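Local coordinates for calcium homeostasis modulator protein 5 (Homo sapiens, PDB 7D60) that assembles into undecameric, cone-shaped large-pore channels of the CALHM family, with gating and ion conductance that are likely regulated by membrane lipids, at the interface of chains A and B. Sequence-based numbering; all coordinates share one arbitrary frame. Chains: chain A/B, Calcium homeostasis modulator protein 5.

The interface of chains A and B. Residues chain A 210, 213; chain B 226, 230, 262, 265-266.
The backbone carbonyl oxygen of A:Leu210 is touched by the rims of two aromatic rings of chain B, with A:Leu210 O 3.8 Å from B:Trp262 CZ3 and B:Phe230 CE2 and CZ also close by. These are van der Waals contacts. They join neighbouring subunits of the CALHM undecamer in the C-terminal region, which is probably cytoplasmic. A:Leu210 sits in the first turn of helix 209-246 and enters a cleft between the same long helix of chain B and its short helix 259-264. It loses 88 Å² of surface there, much of the 187 Å² hidden in the patch.

Its branches diverge. CD1 meets B:Leu226, with A:Leu210 CD1 3.9 Å from B:Leu226 CD2, and the two side chains run obliquely to each other; CD2 turns toward the backbone carbonyl of B:Ala265. Closer to the main chain, A:Leu210 CB lies 3.4 Å from the hydroxyl B:Ser266 OG. That hydroxyl also makes a weak hydrogen bond to B:Trp262 O at 3.5 Å, which may help to hold the loop near the end of helix 259-264.

B:Phe230 reaches the contact with CG anti to its carbonyl carbon (chi1 -78°), which aims CE2 and CZ at chain A. One face is backed a turn earlier by B:Leu226, whose CG stands 4.0 Å above the plane toward the rim; A:Leu210 O lies beyond the CE2/CZ rim, raised to the opposite side. At the CE2 corner the ring meets A:Ser213, whose CB is 4.1 Å from B:Phe230 CE2. B:Phe230 CE1 lies at the edge of the B:Trp262 indole, in the indole's plane, the two rings tilted by about 49°. Cutting B:Phe230 back to alanine would probably take the ring away from A:Leu210 O and A:Ser213 and leave B:Leu226 freer to turn. The peptide carbonyl carbon of A:Leu210 lies beyond the CE3-CZ3 edge of B:Trp262, raised from the indole plane, while its side chain crosses B:Trp262 at roughly a right angle.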
loop_
_atom_site.group_PDB
_atom_site.type_symbol
_atom_site.label_atom_id
_atom_site.label_comp_id
_atom_site.label_asym_id
_atom_site.label_seq_id
_atom_site.Cartn_x
_atom_site.Cartn_y
_atom_site.Cartn_z
ATOM N N LEU A 210 26.020 46.583 17.852
ATOM C CA LEU A 210 26.915 45.446 18.005
ATOM C C LEU A 210 27.011 44.998 19.457
ATOM O O LEU A 210 27.089 43.800 19.733
ATOM C CB LEU A 210 28.291 45.804 17.454
ATOM C CG LEU A 210 29.074 44.705 16.751
ATOM C CD1 LEU A 210 28.263 44.130 15.622
ATOM C CD2 LEU A 210 30.367 45.267 16.229
ATOM N N SER A 213 23.905 43.083 20.423
ATOM C CA SER A 213 23.863 41.721 19.917
ATOM C C SER A 213 24.654 40.763 20.794
ATOM O O SER A 213 24.329 39.575 20.854
ATOM C CB SER A 213 24.392 41.687 18.489
ATOM O OG SER A 213 24.204 40.415 17.912
ATOM N N LEU B 226 31.295 36.419 13.314
ATOM C CA LEU B 226 30.935 37.229 14.466
ATOM C C LEU B 226 29.926 36.526 15.355
ATOM O O LEU B 226 29.905 36.765 16.563
ATOM C CB LEU B 226 30.380 38.569 13.997
ATOM C CG LEU B 226 30.310 39.751 14.946
ATOM C CD1 LEU B 226 31.640 39.964 15.611
ATOM C CD2 LEU B 226 29.938 40.966 14.152
ATOM N N PHE B 230 30.866 35.710 19.386
ATOM C CA PHE B 230 29.954 36.108 20.452
ATOM C C PHE B 230 29.506 34.906 21.262
ATOM O O PHE B 230 29.398 34.979 22.487
ATOM C CB PHE B 230 28.736 36.821 19.872
ATOM C CG PHE B 230 28.982 38.245 19.486
ATOM C CD1 PHE B 230 30.178 38.870 19.776
ATOM C CD2 PHE B 230 28.006 38.960 18.827
ATOM C CE1 PHE B 230 30.388 40.174 19.415
ATOM C CE2 PHE B 230 28.217 40.264 18.467
ATOM C CZ PHE B 230 29.408 40.870 18.763
ATOM N N TRP B 262 33.472 49.730 21.155
ATOM C CA TRP B 262 32.199 49.158 20.730
ATOM C C TRP B 262 31.427 50.132 19.853
ATOM O O TRP B 262 30.778 49.723 18.887
ATOM C CB TRP B 262 31.352 48.790 21.944
ATOM C CG TRP B 262 31.596 47.459 22.579
ATOM C CD1 TRP B 262 32.043 47.239 23.838
ATOM C CD2 TRP B 262 31.343 46.171 22.016
ATOM N NE1 TRP B 262 32.114 45.901 24.093
ATOM C CE2 TRP B 262 31.685 45.220 22.989
ATOM C CE3 TRP B 262 30.873 45.728 20.783
ATOM C CZ2 TRP B 262 31.572 43.860 22.769
ATOM C CZ3 TRP B 262 30.766 44.377 20.567
ATOM C CH2 TRP B 262 31.111 43.457 21.554
ATOM N N ALA B 265 33.071 50.757 16.192
ATOM C CA ALA B 265 32.885 49.666 15.248
ATOM C C ALA B 265 31.450 49.530 14.768
ATOM O O ALA B 265 31.160 48.607 14.003
ATOM C CB ALA B 265 33.334 48.350 15.874
ATOM N N SER B 266 30.551 50.414 15.193
ATOM C CA SER B 266 29.147 50.362 14.809
ATOM C C SER B 266 28.743 51.518 13.906
ATOM O O SER B 266 27.550 51.769 13.729
ATOM C CB SER B 266 28.258 50.338 16.050
ATOM O OG SER B 266 28.232 49.053 16.633
#